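Local atomic coordinates of aromatic amino acid beta-eliminating lyase/threonine aldolase (Exiguobacterium sibiricum, PDB entry 3LWS), a protein that belongs to the beta-eliminating lyase family of pyridoxal-phosphate-dependent enzymes and carries its cofactor covalently on a lysine. Residues Leu305-Phe316 against Arg345-Phe356. Sequence-based numbering, arbitrary orientation.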
ATOM      1  N   LEU A 305       0.758 -28.609  24.893  1.00 27.92           N
ATOM      2  CA  LEU A 305       1.064 -28.378  23.493  1.00 27.16           C
ATOM      3  C   LEU A 305       2.545 -28.153  23.269  1.00 28.15           C
ATOM      4  O   LEU A 305       3.098 -28.678  22.304  1.00 26.57           O
ATOM      5  CB  LEU A 305       0.256 -27.182  22.952  1.00 25.77           C
ATOM      6  CG  LEU A 305      -1.253 -27.415  22.840  1.00 23.37           C
ATOM      7  CD1 LEU A 305      -1.953 -26.089  22.588  1.00 23.77           C
ATOM      8  CD2 LEU A 305      -1.615 -28.466  21.738  1.00 24.50           C
ATOM      9  N   GLU A 306       3.165 -27.357  24.150  1.00 28.00           N
ATOM     10  CA  GLU A 306       4.585 -27.095  24.122  1.00 26.57           C
ATOM     11  C   GLU A 306       5.350 -28.423  24.061  1.00 27.99           C
ATOM     12  O   GLU A 306       6.145 -28.632  23.186  1.00 28.09           O
ATOM     13  CB  GLU A 306       5.022 -26.318  25.384  1.00 28.89           C
ATOM     14  CG  GLU A 306       6.557 -26.151  25.524  1.00 33.87           C
ATOM     15  CD  GLU A 306       7.018 -25.557  26.856  1.00 30.86           C
ATOM     16  OE1 GLU A 306       6.699 -26.130  27.936  1.00 36.44           O
ATOM     17  OE2 GLU A 306       7.726 -24.539  26.818  1.00 37.46           O
ATOM     18  N   GLN A 307       5.085 -29.304  25.019  1.00 29.15           N
ATOM     19  CA  GLN A 307       5.772 -30.578  25.114  1.00 30.90           C
ATOM     20  C   GLN A 307       5.564 -31.380  23.820  1.00 31.13           C
ATOM     21  O   GLN A 307       6.531 -31.729  23.142  1.00 29.60           O
ATOM     22  CB  GLN A 307       5.282 -31.342  26.340  1.00 32.28           C
ATOM     23  CG  GLN A 307       6.069 -32.620  26.600  1.00 41.22           C
ATOM     24  CD  GLN A 307       5.666 -33.360  27.878  1.00 48.51           C
ATOM     25  OE1 GLN A 307       4.549 -33.222  28.383  1.00 53.75           O
ATOM     26  NE2 GLN A 307       6.575 -34.173  28.386  1.00 54.78           N
ATOM     27  N   VAL A 308       4.302 -31.577  23.450  1.00 29.87           N
ATOM     28  CA  VAL A 308       3.937 -32.266  22.198  1.00 28.92           C
ATOM     29  C   VAL A 308       4.730 -31.747  21.019  1.00 28.03           C
ATOM     30  O   VAL A 308       5.339 -32.535  20.276  1.00 28.87           O
ATOM     31  CB  VAL A 308       2.413 -32.128  21.897  1.00 28.69           C
ATOM     32  CG1 VAL A 308       2.085 -32.533  20.471  1.00 28.87           C
ATOM     33  CG2 VAL A 308       1.579 -32.940  22.887  1.00 26.93           C
ATOM     34  N   GLN A 309       4.768 -30.424  20.877  1.00 26.66           N
ATOM     35  CA  GLN A 309       5.392 -29.783  19.736  1.00 27.33           C
ATOM     36  C   GLN A 309       6.909 -29.870  19.768  1.00 30.12           C
ATOM     37  O   GLN A 309       7.523 -30.183  18.739  1.00 29.74           O
ATOM     38  CB  GLN A 309       4.867 -28.332  19.539  1.00 27.45           C
ATOM     39  CG  GLN A 309       3.382 -28.358  19.174  1.00 25.20           C
ATOM     40  CD  GLN A 309       2.693 -27.026  18.959  1.00 25.82           C
ATOM     41  OE1 GLN A 309       1.673 -26.999  18.281  1.00 27.40           O
ATOM     42  NE2 GLN A 309       3.223 -25.933  19.515  1.00 24.77           N
ATOM     43  N   GLU A 310       7.511 -29.638  20.940  1.00 32.78           N
ATOM     44  CA  GLU A 310       8.967 -29.755  21.112  1.00 34.48           C
ATOM     45  C   GLU A 310       9.437 -31.112  20.647  1.00 32.82           C
ATOM     46  O   GLU A 310      10.349 -31.198  19.840  1.00 35.20           O
ATOM     47  CB  GLU A 310       9.381 -29.557  22.585  1.00 34.46           C
ATOM     48  CG  GLU A 310       9.437 -28.104  23.022  1.00 38.39           C
ATOM     49  CD  GLU A 310       9.604 -27.933  24.542  1.00 44.42           C
ATOM     50  OE1 GLU A 310       9.641 -28.953  25.286  1.00 45.19           O
ATOM     51  OE2 GLU A 310       9.697 -26.765  24.981  1.00 47.69           O
ATOM     52  N   GLU A 311       8.764 -32.152  21.133  1.00 32.33           N
ATOM     53  CA  GLU A 311       9.181 -33.527  20.924  1.00 32.36           C
ATOM     54  C   GLU A 311       8.993 -33.990  19.494  1.00 33.02           C
ATOM     55  O   GLU A 311       9.933 -34.554  18.914  1.00 33.55           O
ATOM     56  CB  GLU A 311       8.420 -34.471  21.847  1.00 32.24           C
ATOM     57  CG  GLU A 311       8.828 -34.339  23.308  1.00 37.21           C
ATOM     58  CD  GLU A 311       7.954 -35.148  24.221  1.00 40.45           C
ATOM     59  OE1 GLU A 311       7.354 -36.142  23.745  1.00 44.41           O
ATOM     60  OE2 GLU A 311       7.848 -34.793  25.411  1.00 49.46           O
ATOM     61  N   THR A 312       7.791 -33.790  18.943  1.00 30.44           N
ATOM     62  CA  THR A 312       7.475 -34.268  17.581  1.00 28.71           C
ATOM     63  C   THR A 312       8.058 -33.382  16.473  1.00 28.98           C
ATOM     64  O   THR A 312       8.376 -33.866  15.391  1.00 28.50           O
ATOM     65  CB  THR A 312       5.969 -34.420  17.360  1.00 28.67           C
ATOM     66  OG1 THR A 312       5.322 -33.139  17.401  1.00 28.91           O
ATOM     67  CG2 THR A 312       5.372 -35.340  18.405  1.00 27.36           C
ATOM     68  N   GLY A 313       8.197 -32.080  16.719  1.00 27.74           N
ATOM     69  CA  GLY A 313       8.619 -31.165  15.648  1.00 26.85           C
ATOM     70  C   GLY A 313       7.497 -30.886  14.625  1.00 27.16           C
ATOM     71  O   GLY A 313       7.759 -30.325  13.540  1.00 28.18           O
ATOM     72  N   LEU A 314       6.272 -31.274  14.987  1.00 25.46           N
ATOM     73  CA  LEU A 314       5.020 -30.973  14.258  1.00 24.50           C
ATOM     74  C   LEU A 314       4.141 -29.881  14.942  1.00 23.17           C
ATOM     75  O   LEU A 314       3.677 -30.075  16.073  1.00 23.71           O
ATOM     76  CB  LEU A 314       4.178 -32.267  14.195  1.00 23.76           C
ATOM     77  CG  LEU A 314       2.835 -32.255  13.456  1.00 28.78           C
ATOM     78  CD1 LEU A 314       2.943 -31.510  12.149  1.00 28.25           C
ATOM     79  CD2 LEU A 314       2.306 -33.722  13.218  1.00 23.56           C
ATOM     80  N   GLY A 315       3.907 -28.765  14.246  1.00 24.20           N
ATOM     81  CA  GLY A 315       3.059 -27.649  14.741  1.00 23.84           C
ATOM     82  C   GLY A 315       1.553 -27.872  14.614  1.00 23.04           C
ATOM     83  O   GLY A 315       1.013 -27.886  13.505  1.00 23.17           O
ATOM     84  N   PHE A 316       0.880 -28.090  15.742  1.00 22.16           N
ATOM     85  CA  PHE A 316      -0.608 -28.171  15.787  1.00 20.77           C
ATOM     86  C   PHE A 316      -1.245 -26.800  16.055  1.00 21.29           C
ATOM     87  O   PHE A 316      -2.257 -26.456  15.445  1.00 21.07           O
ATOM     88  CB  PHE A 316      -1.102 -29.129  16.865  1.00 22.37           C
ATOM     89  CG  PHE A 316      -0.702 -30.564  16.645  1.00 20.97           C
ATOM     90  CD1 PHE A 316       0.549 -31.022  17.056  1.00 25.82           C
ATOM     91  CD2 PHE A 316      -1.560 -31.434  16.011  1.00 25.14           C
ATOM     92  CE1 PHE A 316       0.929 -32.336  16.848  1.00 26.77           C
ATOM     93  CE2 PHE A 316      -1.196 -32.745  15.787  1.00 27.37           C
ATOM     94  CZ  PHE A 316       0.052 -33.202  16.203  1.00 29.01           C
ATOM     95  N   ARG A 345       2.163 -37.690  10.438  1.00 27.83           N
ATOM     96  CA  ARG A 345       0.855 -37.334  11.029  1.00 29.56           C
ATOM     97  C   ARG A 345       0.510 -38.262  12.151  1.00 28.35           C
ATOM     98  O   ARG A 345       0.133 -37.824  13.245  1.00 28.60           O
ATOM     99  CB  ARG A 345      -0.272 -37.367  10.008  1.00 32.12           C
ATOM    100  CG  ARG A 345      -0.158 -36.333   8.946  1.00 36.90           C
ATOM    101  CD  ARG A 345      -1.118 -36.617   7.809  1.00 38.74           C
ATOM    102  NE  ARG A 345      -0.961 -35.640   6.732  1.00 48.71           N
ATOM    103  CZ  ARG A 345      -1.530 -35.734   5.529  1.00 50.14           C
ATOM    104  NH1 ARG A 345      -2.316 -36.769   5.216  1.00 54.65           N
ATOM    105  NH2 ARG A 345      -1.312 -34.784   4.627  1.00 46.96           N
ATOM    106  N   ASP A 346       0.656 -39.560  11.896  1.00 29.48           N
ATOM    107  CA  ASP A 346       0.300 -40.583  12.878  1.00 29.66           C
ATOM    108  C   ASP A 346       1.083 -40.464  14.181  1.00 28.13           C
ATOM    109  O   ASP A 346       0.506 -40.587  15.261  1.00 30.29           O
ATOM    110  CB  ASP A 346       0.496 -41.996  12.292  1.00 29.73           C
ATOM    111  CG  ASP A 346      -0.471 -42.308  11.139  1.00 34.29           C
ATOM    112  OD1 ASP A 346      -1.285 -41.436  10.756  1.00 33.42           O
ATOM    113  OD2 ASP A 346      -0.401 -43.440  10.608  1.00 36.72           O
ATOM    114  N   ALA A 347       2.385 -40.229  14.091  1.00 28.81           N
ATOM    115  CA  ALA A 347       3.238 -40.036  15.310  1.00 29.26           C
ATOM    116  C   ALA A 347       2.906 -38.740  16.113  1.00 29.63           C
ATOM    117  O   ALA A 347       2.869 -38.729  17.366  1.00 28.32           O
ATOM    118  CB  ALA A 347       4.732 -40.069  14.906  1.00 30.26           C
ATOM    119  N   GLY A 348       2.649 -37.644  15.405  1.00 29.75           N
ATOM    120  CA  GLY A 348       2.229 -36.393  16.066  1.00 28.53           C
ATOM    121  C   GLY A 348       0.948 -36.593  16.834  1.00 26.28           C
ATOM    122  O   GLY A 348       0.868 -36.342  18.042  1.00 27.03           O
ATOM    123  N   PHE A 349      -0.052 -37.119  16.132  1.00 27.27           N
ATOM    124  CA  PHE A 349      -1.363 -37.287  16.696  1.00 27.29           C
ATOM    125  C   PHE A 349      -1.406 -38.283  17.848  1.00 28.26           C
ATOM    126  O   PHE A 349      -2.215 -38.121  18.762  1.00 28.62           O
ATOM    127  CB  PHE A 349      -2.409 -37.610  15.610  1.00 28.26           C
ATOM    128  CG  PHE A 349      -3.046 -36.372  15.012  1.00 27.78           C
ATOM    129  CD1 PHE A 349      -3.935 -35.626  15.760  1.00 28.40           C
ATOM    130  CD2 PHE A 349      -2.733 -35.946  13.727  1.00 28.39           C
ATOM    131  CE1 PHE A 349      -4.528 -34.487  15.254  1.00 27.67           C
ATOM    132  CE2 PHE A 349      -3.316 -34.792  13.216  1.00 27.19           C
ATOM    133  CZ  PHE A 349      -4.207 -34.068  13.978  1.00 30.03           C
ATOM    134  N   ALA A 350      -0.560 -39.313  17.833  1.00 29.24           N
ATOM    135  CA  ALA A 350      -0.492 -40.225  18.998  1.00 29.37           C
ATOM    136  C   ALA A 350       0.090 -39.469  20.208  1.00 29.53           C
ATOM    137  O   ALA A 350      -0.417 -39.571  21.342  1.00 29.35           O
ATOM    138  CB  ALA A 350       0.350 -41.472  18.672  1.00 27.68           C
ATOM    139  N   ARG A 351       1.136 -38.685  19.948  1.00 29.88           N
ATOM    140  CA  ARG A 351       1.732 -37.873  21.001  1.00 30.08           C
ATOM    141  C   ARG A 351       0.774 -36.817  21.539  1.00 29.92           C
ATOM    142  O   ARG A 351       0.742 -36.572  22.756  1.00 29.93           O
ATOM    143  CB  ARG A 351       3.024 -37.214  20.541  1.00 30.81           C
ATOM    144  CG  ARG A 351       3.777 -36.501  21.692  1.00 35.06           C
ATOM    145  CD  ARG A 351       4.191 -37.455  22.858  1.00 41.32           C
ATOM    146  NE  ARG A 351       4.640 -36.689  24.029  1.00 48.11           N
ATOM    147  CZ  ARG A 351       3.851 -36.248  25.014  1.00 49.94           C
ATOM    148  NH1 ARG A 351       2.540 -36.503  25.030  1.00 48.13           N
ATOM    149  NH2 ARG A 351       4.382 -35.545  26.008  1.00 52.86           N
ATOM    150  N   LEU A 352       0.001 -36.208  20.646  1.00 30.98           N
ATOM    151  CA  LEU A 352      -1.038 -35.271  21.033  1.00 29.92           C
ATOM    152  C   LEU A 352      -2.119 -36.017  21.813  1.00 30.50           C
ATOM    153  O   LEU A 352      -2.573 -35.540  22.847  1.00 28.84           O
ATOM    154  CB  LEU A 352      -1.611 -34.534  19.810  1.00 29.57           C
ATOM    155  CG  LEU A 352      -2.750 -33.546  20.103  1.00 29.34           C
ATOM    156  CD1 LEU A 352      -2.259 -32.386  20.996  1.00 30.40           C
ATOM    157  CD2 LEU A 352      -3.370 -33.049  18.807  1.00 23.79           C
ATOM    158  N   ARG A 353      -2.507 -37.209  21.344  1.00 32.37           N
ATOM    159  CA  ARG A 353      -3.463 -38.058  22.075  1.00 33.87           C
ATOM    160  C   ARG A 353      -2.997 -38.386  23.500  1.00 35.72           C
ATOM    161  O   ARG A 353      -3.804 -38.394  24.423  1.00 35.20           O
ATOM    162  CB  ARG A 353      -3.765 -39.364  21.309  1.00 35.59           C
ATOM    163  CG  ARG A 353      -5.100 -39.360  20.582  1.00 38.92           C
ATOM    164  CD  ARG A 353      -5.463 -40.699  19.913  1.00 43.97           C
ATOM    165  NE  ARG A 353      -5.053 -40.715  18.516  1.00 47.44           N
ATOM    166  CZ  ARG A 353      -3.974 -41.310  18.017  1.00 46.38           C
ATOM    167  NH1 ARG A 353      -3.159 -42.044  18.753  1.00 50.75           N
ATOM    168  NH2 ARG A 353      -3.728 -41.192  16.732  1.00 47.23           N
ATOM    169  N   GLN A 354      -1.700 -38.639  23.667  1.00 36.43           N
ATOM    170  CA  GLN A 354      -1.118 -38.844  25.009  1.00 38.59           C
ATOM    171  C   GLN A 354      -1.277 -37.613  25.935  1.00 36.97           C
ATOM    172  O   GLN A 354      -1.389 -37.777  27.125  1.00 36.83           O
ATOM    173  CB  GLN A 354       0.378 -39.199  24.928  1.00 38.81           C
ATOM    174  CG  GLN A 354       0.713 -40.662  24.723  1.00 46.50           C
ATOM    175  CD  GLN A 354       2.232 -40.930  24.827  1.00 52.32           C
ATOM    176  OE1 GLN A 354       3.030 -40.042  25.169  1.00 55.54           O
ATOM    177  NE2 GLN A 354       2.623 -42.161  24.537  1.00 57.83           N
ATOM    178  N   ALA A 355      -1.250 -36.398  25.381  1.00 37.34           N
ATOM    179  CA  ALA A 355      -1.447 -35.169  26.171  1.00 37.63           C
ATOM    180  C   ALA A 355      -2.885 -34.908  26.604  1.00 37.60           C
ATOM    181  O   ALA A 355      -3.093 -34.254  27.619  1.00 40.13           O
ATOM    182  CB  ALA A 355      -0.920 -33.961  25.419  1.00 36.87           C
ATOM    183  N   PHE A 356      -3.870 -35.401  25.860  1.00 37.53           N
ATOM    184  CA  PHE A 356      -5.281 -35.065  26.106  1.00 38.20           C
ATOM    185  C   PHE A 356      -6.200 -36.269  26.348  1.00 40.29           C
ATOM    186  O   PHE A 356      -5.840 -37.236  27.026  1.00 41.04           O
ATOM    187  CB  PHE A 356      -5.809 -34.258  24.918  1.00 37.78           C
ATOM    188  CG  PHE A 356      -5.212 -32.890  24.825  1.00 35.14           C
ATOM    189  CD1 PHE A 356      -4.034 -32.668  24.118  1.00 30.47           C
ATOM    190  CD2 PHE A 356      -5.801 -31.830  25.478  1.00 34.17           C
ATOM    191  CE1 PHE A 356      -3.467 -31.393  24.042  1.00 33.79           C
ATOM    192  CE2 PHE A 356      -5.242 -30.564  25.419  1.00 34.31           C
ATOM    193  CZ  PHE A 356      -4.079 -30.344  24.715  1.00 31.32           C
TER
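R351 lies as a knob in a hole formed by Q307, V308, E311 and T312, where two nearly antiparallel helices, 305-312 and 345-355, pack in the C-terminal part of this PLP-dependent enzyme chain. Their axes come within 9.5 Å at 153°. The arginine leaves its helix with CG anti to the backbone N and then bends at chi2 (60°), which turns NE to the carboxylate of E311. The salt bridge is nearly straight, R351 NE to E311 OE1 being 2.8 Å at 165°; the oxygen lies in the guanidinium plane, but the N-H meets it from above the carboxylate plane. Q307 CD lies at the edge of the guanidinium, by R351 NH2, with the amide and guanidinium planes steeply inclined and no hydrogen bond between them. T312 CG2 rests on the aliphatic start of the same arginine, 3.7 Å from R351 CB.

Next to the salt bridge the packing is apolar. V308 CG2 reaches A355 CB at 3.7 Å, and L305 CD2 touches both L352 CD1 and F356 CE1. After G313 turns the chain with positive phi, F316 swings its ring back to helix 345-355. Its CE2 points at the centre of the F349 face in a T-shaped pair, while L352 CD2 sits over a face of F316 in a CH-pi contact. At the ring's CZ corner lies bare G348 backbone, and L314 CD2 packs on G348 CA at 3.9 Å. Helix 258-273 extends this core, with F272 touching both F316 and L352. T312 OG1 is held on its own helix by donating to V308 O at 2.9 Å; the same oxygen accepts from L314 N at 3.2 Å, and this second bond closes an ST turn.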